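Local coordinates for protein phosphatase (Thermotoga maritima, PDB 1NF2) that probably acts as a magnesium-dependent phosphatase of the haloacid dehalogenase (HAD) family, with a separate domain for substrate binding, at residues D214-N217 and D218-M221; V87-D90 and I91-I95; K23-R26 and N27-L31. All blocks are in the same frame, centred on the assembly; numbering follows the deposited sequence.

How the contacts relate
Contacts 2 and 3 lie within single helices, whereas contact 1 spans the loop that enters helix 216-222 and the helix's first turn; only contact 1 belongs to the metal site: Asp214 binds the magnesium ion together with Asp8 and Asp10. Contact 3, on helix 22-31, sits in the same core domain, its centre 23 Å from that of contact 1; its Ile28 and Leu31 pack on strand 4-8, which ends in Asp8, and the side chains of Ile28 and Asp8 lie about 11 Å apart. Contact 2 belongs to the substrate-binding domain, 30 Å from contact 1 between centres and about 19 Å between nearest atoms. Contacts 2 and 3 are 45 Å apart, on opposite sides of the chain's centre.

Contact 1 of 3, residues D214-N217 and D218-M221; sequences DNEN and DLFM
Asp218 reaches back across one turn to the backbone of Asp214 and Asn215. Its OD1 accepts from Asp214 N at 3.1 Å, with an N-H...O angle of 166°, and from Asn215 N at 3.2 Å, so two amides converge on one oxygen. The exact place of OD1 is doubtful, because it crowds Asp8. With CG anti to the carbonyl carbon and beside its own backbone N (chi1 -62°), the Asp218 carboxylate comes beside the loop that enters the helix. The other oxygen, OD2, is satisfied by a salt bridge to Lys191. Asp214 OD2 lies 3.2 Å from Asp218 OD1 with no hydrogen bond between these two acceptors; Asp214 also binds the magnesium ion, with Asp8 and Asp10. An alanine in place of Asp218 would probably leave both loop amides without their shared acceptor and Lys191 without its carboxylate.

The helix start is itself loosely bonded. Asn215 O takes Leu219 N at 3.1 Å, the donor standing above the carbonyl plane, and a weak bond from Asp218 N; Leu219 N also makes a weak bond to Glu216 O. Glu216 bends so that OE2 comes within 3.3 Å of Leu219 CD2, while the same oxygen pairs with Lys237. Phe220 turns its ring edge to Asn217 O, 3.5 Å from CD2.

Asp214 and Asp218 form the GDxxxD signature of HAD phosphatases, at the end of strand 209-213 in a beta-alpha-beta unit; Asp218 is also a known magnesium ligand of this protein, though not metal-bound in this model.

Contact 2 of 3, residues V87-D90 and I91-I95; sequences VAKD and IIEYI
Val87 and Ile91, one turn apart on helix 85-95, make the apolar part of the contact. Val87 CG1, set opposite its backbone N (chi1 168°), meets Ile91 CD1 at 3.7 Å, and the two branches cross at an angle rather than stack. The inner stem of Ile91 also lies close over the preceding turn, with CG1 3.0 Å from Val87 O; Ile92 does the same with its terminal methyl, CD1 standing 3.2 Å from Ala88 O.

Backbone bonds follow the regular alpha-helical i to i+4 pattern: Ile91 N to Val87 O, Ile92 N to Ala88 O, Glu93 N to Lys89 O at 2.9 Å and Tyr94 N to Asp90 O. The Glu93 bond is the straightest (169°), whereas the Tyr94 bond is more bent.

This helix is the first of the HAD cap domain, an alpha/beta insert, and lies against its sheet: Ile91 and Ile92 touch Leu148, and Ile95 touches Leu150, both of strand 147-151. Aromatic contact comes from Tyr94, whose ring meets Phe168 of helix 154-168 edge-to-face.

Charged groups occupy the exposed flank. Lys89 is fully extended, and Glu93 also runs out straight, crossing it so that OE1 lies 3.2 Å from Lys89 CE. The charged ends themselves stay apart, Lys89 NZ being 4.3 Å from Glu93 OE1, beyond salt-bridge range.

Contact 3 of 3, residues K23-R26 and N27-L31; sequences KDRR and NIEKL. With SO4 (sulfate ion), chain E.
Arg25 and Glu29 lie side by side and point the same way, but their flat ends are turned 65° against each other. Arg25 NH1 stands 3.9 Å from Glu29 CG, a contact with the aliphatic stem and not with the carboxylate.

The guanidinium of Arg25, bent at chi3 (67°), instead offers its edge to a sulfate ion: NH2 donates to sulfate O2 at 2.8 Å and also pairs with Glu22. Arg26 comes to the same ion with its own edge, NH1 giving a straighter bond to sulfate O3 at 3.1 Å, while its CD lies 3.3 Å from that oxygen.

On another flank Lys23 and Asn27 run alongside each other, Lys23 CG 3.9 Å from Asn27 ND2. That amide nitrogen is satisfied by Ser255 and Glu259, and Ser255 also bonds Asp24, which ties the helix to the C-terminal helix 253-258. Ile28 is buried against Phe7 of strand 4-8 and Phe56.

Two arginines from adjacent positions thus bring two N-H groups to one anion. The sulfate probably comes from the crystallisation liquor, and its charge is likely to be partly offset by theirs, Arg25 being shared with Glu22.

Contact 1 of 3, residues D214-N217 and D218-M221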
loop_
_atom_site.group_PDB
_atom_site.type_symbol
_atom_site.label_atom_id
_atom_site.label_comp_id
_atom_site.label_asym_id
_atom_site.label_seq_id
_atom_site.Cartn_x
_atom_site.Cartn_y
_atom_site.Cartn_z
ATOM N N ASP A 214 3.131 10.029 5.611
ATOM C CA ASP A 214 4.121 10.896 4.999
ATOM C C ASP A 214 3.765 11.152 3.532
ATOM O O ASP A 214 4.328 12.050 2.897
ATOM C CB ASP A 214 5.491 10.224 5.049
ATOM C CG ASP A 214 5.620 9.099 4.026
ATOM O OD1 ASP A 214 6.751 8.858 3.547
ATOM O OD2 ASP A 214 4.595 8.454 3.697
ATOM N N ASN A 215 2.817 10.355 3.034
ATOM C CA ASN A 215 2.360 10.330 1.634
ATOM C C ASN A 215 1.128 11.052 1.126
ATOM O O ASN A 215 0.246 11.465 1.874
ATOM C CB ASN A 215 2.152 8.870 1.198
ATOM C CG ASN A 215 3.382 8.267 0.616
ATOM O OD1 ASN A 215 3.395 7.097 0.227
ATOM N ND2 ASN A 215 4.437 9.064 0.539
ATOM N N GLU A 216 1.077 11.120 -0.202
ATOM C CA GLU A 216 -0.049 11.680 -0.933
ATOM C C GLU A 216 -1.082 10.577 -0.714
ATOM O O GLU A 216 -2.246 10.844 -0.451
ATOM C CB GLU A 216 0.291 11.781 -2.421
ATOM C CG GLU A 216 0.064 13.146 -3.034
ATOM C CD GLU A 216 -1.350 13.642 -2.836
ATOM O OE1 GLU A 216 -2.294 12.866 -3.100
ATOM O OE2 GLU A 216 -1.517 14.811 -2.421
ATOM N N ASN A 217 -0.612 9.333 -0.802
ATOM C CA ASN A 217 -1.435 8.148 -0.579
ATOM C C ASN A 217 -2.070 8.122 0.820
ATOM O O ASN A 217 -3.200 7.661 0.983
ATOM C CB ASN A 217 -0.589 6.882 -0.733
ATOM C CG ASN A 217 -0.320 6.514 -2.188
ATOM O OD1 ASN A 217 0.521 5.655 -2.470
ATOM N ND2 ASN A 217 -1.038 7.147 -3.112
ATOM N N ASP A 218 -1.329 8.599 1.822
ATOM C CA ASP A 218 -1.792 8.606 3.215
ATOM C C ASP A 218 -2.747 9.759 3.506
ATOM O O ASP A 218 -3.567 9.688 4.415
ATOM C CB ASP A 218 -0.592 8.693 4.169
ATOM C CG ASP A 218 0.340 7.508 4.046
ATOM O OD1 ASP A 218 1.558 7.685 4.294
ATOM O OD2 ASP A 218 -0.137 6.401 3.709
ATOM N N LEU A 219 -2.619 10.823 2.729
ATOM C CA LEU A 219 -3.467 11.997 2.870
ATOM C C LEU A 219 -4.949 11.576 2.875
ATOM O O LEU A 219 -5.788 12.187 3.549
ATOM C CB LEU A 219 -3.171 12.942 1.707
ATOM C CG LEU A 219 -3.510 14.426 1.766
ATOM C CD1 LEU A 219 -2.906 15.062 3.007
ATOM C CD2 LEU A 219 -2.960 15.089 0.503
ATOM N N PHE A 220 -5.264 10.526 2.126
ATOM C CA PHE A 220 -6.631 10.021 2.053
ATOM C C PHE A 220 -7.103 9.488 3.411
ATOM O O PHE A 220 -8.285 9.587 3.734
ATOM C CB PHE A 220 -6.730 8.906 1.000
ATOM C CG PHE A 220 -6.650 9.395 -0.429
ATOM C CD1 PHE A 220 -7.760 9.962 -1.049
ATOM C CD2 PHE A 220 -5.466 9.275 -1.157
ATOM C CE1 PHE A 220 -7.695 10.401 -2.383
ATOM C CE2 PHE A 220 -5.387 9.708 -2.481
ATOM C CZ PHE A 220 -6.505 10.272 -3.099
ATOM N N MET A 221 -6.188 8.914 4.196
ATOM C CA MET A 221 -6.540 8.372 5.510
ATOM C C MET A 221 -6.840 9.467 6.531
ATOM O O MET A 221 -7.634 9.272 7.452
ATOM C CB MET A 221 -5.418 7.473 6.048
ATOM C CG MET A 221 -5.243 6.162 5.267
ATOM S SD MET A 221 -4.197 4.922 6.067
ATOM C CE MET A 221 -5.249 3.797 6.319
#

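Contact 2 of 3, residues V87-D90 and I91-I95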
loop_
_atom_site.group_PDB
_atom_site.type_symbol
_atom_site.label_atom_id
_atom_site.label_comp_id
_atom_site.label_asym_id
_atom_site.label_seq_id
_atom_site.Cartn_x
_atom_site.Cartn_y
_atom_site.Cartn_z
ATOM N N VAL A 87 -12.098 -5.726 -18.378
ATOM C CA VAL A 87 -11.235 -4.589 -18.657
ATOM C C VAL A 87 -9.786 -5.082 -18.653
ATOM O O VAL A 87 -8.940 -4.573 -19.387
ATOM C CB VAL A 87 -11.409 -3.490 -17.592
ATOM C CG1 VAL A 87 -10.305 -2.451 -17.720
ATOM C CG2 VAL A 87 -12.771 -2.827 -17.753
ATOM N N ALA A 88 -9.512 -6.087 -17.828
ATOM C CA ALA A 88 -8.174 -6.648 -17.731
ATOM C C ALA A 88 -7.820 -7.336 -19.041
ATOM O O ALA A 88 -6.716 -7.170 -19.560
ATOM C CB ALA A 88 -8.103 -7.643 -16.584
ATOM N N LYS A 89 -8.764 -8.110 -19.569
ATOM C CA LYS A 89 -8.549 -8.816 -20.823
ATOM C C LYS A 89 -8.343 -7.805 -21.946
ATOM O O LYS A 89 -7.434 -7.957 -22.759
ATOM C CB LYS A 89 -9.738 -9.722 -21.147
ATOM C CG LYS A 89 -9.490 -10.649 -22.331
ATOM C CD LYS A 89 -10.626 -11.644 -22.519
ATOM C CE LYS A 89 -10.307 -12.641 -23.624
ATOM N NZ LYS A 89 -11.382 -13.660 -23.784
ATOM N N ASP A 90 -9.186 -6.776 -21.981
ATOM C CA ASP A 90 -9.084 -5.729 -22.993
ATOM C C ASP A 90 -7.729 -5.036 -22.965
ATOM O O ASP A 90 -7.152 -4.737 -24.015
ATOM C CB ASP A 90 -10.160 -4.664 -22.789
ATOM C CG ASP A 90 -11.515 -5.102 -23.284
ATOM O OD1 ASP A 90 -12.430 -4.253 -23.315
ATOM O OD2 ASP A 90 -11.666 -6.291 -23.638
ATOM N N ILE A 91 -7.229 -4.767 -21.761
ATOM C CA ILE A 91 -5.947 -4.093 -21.604
ATOM C C ILE A 91 -4.799 -4.961 -22.091
ATOM O O ILE A 91 -3.902 -4.473 -22.774
ATOM C CB ILE A 91 -5.703 -3.695 -20.125
ATOM C CG1 ILE A 91 -6.714 -2.616 -19.712
ATOM C CG2 ILE A 91 -4.273 -3.199 -19.941
ATOM C CD1 ILE A 91 -6.624 -2.206 -18.244
ATOM N N ILE A 92 -4.828 -6.243 -21.746
ATOM C CA ILE A 92 -3.777 -7.172 -22.158
ATOM C C ILE A 92 -3.763 -7.397 -23.670
ATOM O O ILE A 92 -2.697 -7.398 -24.290
ATOM C CB ILE A 92 -3.913 -8.545 -21.431
ATOM C CG1 ILE A 92 -3.120 -8.522 -20.120
ATOM C CG2 ILE A 92 -3.386 -9.673 -22.307
ATOM C CD1 ILE A 92 -3.553 -7.457 -19.151
ATOM N N GLU A 93 -4.937 -7.592 -24.264
ATOM C CA GLU A 93 -5.016 -7.801 -25.707
ATOM C C GLU A 93 -4.585 -6.539 -26.452
ATOM O O GLU A 93 -4.060 -6.607 -27.560
ATOM C CB GLU A 93 -6.432 -8.213 -26.107
ATOM C CG GLU A 93 -6.756 -9.647 -25.706
ATOM C CD GLU A 93 -8.162 -10.078 -26.083
ATOM O OE1 GLU A 93 -8.491 -11.265 -25.863
ATOM O OE2 GLU A 93 -8.936 -9.234 -26.593
ATOM N N TYR A 94 -4.780 -5.390 -25.822
ATOM C CA TYR A 94 -4.400 -4.115 -26.415
ATOM C C TYR A 94 -2.885 -3.901 -26.311
ATOM O O TYR A 94 -2.233 -3.437 -27.251
ATOM C CB TYR A 94 -5.112 -2.988 -25.672
ATOM C CG TYR A 94 -4.931 -1.609 -26.270
ATOM C CD1 TYR A 94 -5.869 -1.086 -27.163
ATOM C CD2 TYR A 94 -3.849 -0.811 -25.910
ATOM C CE1 TYR A 94 -5.735 0.206 -27.678
ATOM C CE2 TYR A 94 -3.703 0.475 -26.418
ATOM C CZ TYR A 94 -4.650 0.979 -27.299
ATOM O OH TYR A 94 -4.505 2.254 -27.792
ATOM N N ILE A 95 -2.336 -4.265 -25.157
ATOM C CA ILE A 95 -0.926 -4.074 -24.865
ATOM C C ILE A 95 0.068 -5.062 -25.483
ATOM O O ILE A 95 1.215 -4.701 -25.752
ATOM C CB ILE A 95 -0.728 -4.056 -23.341
ATOM C CG1 ILE A 95 0.524 -3.273 -22.980
ATOM C CG2 ILE A 95 -0.612 -5.476 -22.811
ATOM C CD1 ILE A 95 0.765 -3.222 -21.496
#

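Contact 3 of 3, residues K23-R26 and N27-L31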
loop_
_atom_site.group_PDB
_atom_site.type_symbol
_atom_site.label_atom_id
_atom_site.label_comp_id
_atom_site.label_asym_id
_atom_site.label_seq_id
_atom_site.Cartn_x
_atom_site.Cartn_y
_atom_site.Cartn_z
ATOM N N LYS A 23 12.571 1.124 19.640
ATOM C CA LYS A 23 11.706 2.027 20.384
ATOM C C LYS A 23 10.273 1.960 19.827
ATOM O O LYS A 23 9.312 1.756 20.584
ATOM C CB LYS A 23 12.245 3.459 20.323
ATOM C CG LYS A 23 11.431 4.458 21.139
ATOM C CD LYS A 23 11.906 5.895 20.950
ATOM C CE LYS A 23 13.126 6.221 21.790
ATOM N NZ LYS A 23 14.254 5.290 21.533
ATOM N N ASP A 24 10.129 2.108 18.508
ATOM C CA ASP A 24 8.801 2.059 17.887
ATOM C C ASP A 24 8.174 0.688 18.073
ATOM O O ASP A 24 6.974 0.574 18.332
ATOM C CB ASP A 24 8.862 2.376 16.383
ATOM C CG ASP A 24 9.180 3.836 16.096
ATOM O OD1 ASP A 24 8.998 4.697 16.990
ATOM O OD2 ASP A 24 9.607 4.122 14.956
ATOM N N ARG A 25 8.983 -0.359 17.936
ATOM C CA ARG A 25 8.470 -1.710 18.111
ATOM C C ARG A 25 7.884 -1.875 19.507
ATOM O O ARG A 25 6.743 -2.306 19.656
ATOM C CB ARG A 25 9.573 -2.750 17.909
ATOM C CG ARG A 25 9.071 -4.184 17.997
ATOM C CD ARG A 25 10.214 -5.191 18.035
ATOM N NE ARG A 25 10.991 -5.097 19.269
ATOM C CZ ARG A 25 10.591 -5.554 20.454
ATOM N NH1 ARG A 25 9.412 -6.152 20.584
ATOM N NH2 ARG A 25 11.370 -5.406 21.515
ATOM N N ARG A 26 8.658 -1.530 20.535
ATOM C CA ARG A 26 8.161 -1.678 21.902
ATOM C C ARG A 26 6.890 -0.879 22.194
ATOM O O ARG A 26 6.005 -1.358 22.901
ATOM C CB ARG A 26 9.252 -1.329 22.918
ATOM C CG ARG A 26 10.171 -2.499 23.224
ATOM C CD ARG A 26 11.066 -2.201 24.413
ATOM N NE ARG A 26 12.399 -1.765 24.015
ATOM C CZ ARG A 26 13.435 -2.581 23.837
ATOM N NH1 ARG A 26 13.299 -3.889 24.023
ATOM N NH2 ARG A 26 14.608 -2.084 23.472
ATOM N N ASN A 27 6.786 0.326 21.649
ATOM C CA ASN A 27 5.591 1.128 21.883
ATOM C C ASN A 27 4.370 0.513 21.222
ATOM O O ASN A 27 3.270 0.555 21.780
ATOM C CB ASN A 27 5.793 2.558 21.392
ATOM C CG ASN A 27 6.567 3.401 22.382
ATOM O OD1 ASN A 27 6.207 3.467 23.557
ATOM N ND2 ASN A 27 7.630 4.053 21.916
ATOM N N ILE A 28 4.557 -0.066 20.039
ATOM C CA ILE A 28 3.443 -0.702 19.346
ATOM C C ILE A 28 3.003 -1.911 20.172
ATOM O O ILE A 28 1.809 -2.113 20.397
ATOM C CB ILE A 28 3.834 -1.186 17.929
ATOM C CG1 ILE A 28 4.356 -0.013 17.088
ATOM C CG2 ILE A 28 2.630 -1.832 17.258
ATOM C CD1 ILE A 28 3.386 1.138 16.925
ATOM N N GLU A 29 3.973 -2.714 20.613
ATOM C CA GLU A 29 3.699 -3.893 21.435
ATOM C C GLU A 29 2.814 -3.533 22.626
ATOM O O GLU A 29 1.849 -4.228 22.926
ATOM C CB GLU A 29 5.008 -4.504 21.950
ATOM C CG GLU A 29 5.559 -5.629 21.098
ATOM C CD GLU A 29 4.692 -6.873 21.154
ATOM O OE1 GLU A 29 4.994 -7.847 20.431
ATOM O OE2 GLU A 29 3.708 -6.878 21.927
ATOM N N LYS A 30 3.147 -2.444 23.306
ATOM C CA LYS A 30 2.364 -2.017 24.461
ATOM C C LYS A 30 0.922 -1.652 24.081
ATOM O O LYS A 30 -0.024 -1.995 24.797
ATOM C CB LYS A 30 3.056 -0.832 25.144
ATOM C CG LYS A 30 4.387 -1.197 25.788
ATOM C CD LYS A 30 5.164 0.041 26.211
ATOM C CE LYS A 30 4.355 0.902 27.166
ATOM N NZ LYS A 30 5.076 2.158 27.525
ATOM N N LEU A 31 0.754 -0.962 22.955
ATOM C CA LEU A 31 -0.576 -0.578 22.498
ATOM C C LEU A 31 -1.407 -1.782 22.077
ATOM O O LEU A 31 -2.589 -1.872 22.416
ATOM C CB LEU A 31 -0.488 0.378 21.305
ATOM C CG LEU A 31 -0.068 1.826 21.540
ATOM C CD1 LEU A 31 -0.054 2.561 20.202
ATOM C CD2 LEU A 31 -1.036 2.490 22.503
HETATM S S SO4 E . 11.564 -6.633 25.205
HETATM O O1 SO4 E . 10.668 -7.749 25.572
HETATM O O2 SO4 E . 12.062 -6.844 23.835
HETATM O O3 SO4 E . 10.821 -5.358 25.272
HETATM O O4 SO4 E . 12.707 -6.584 26.137
#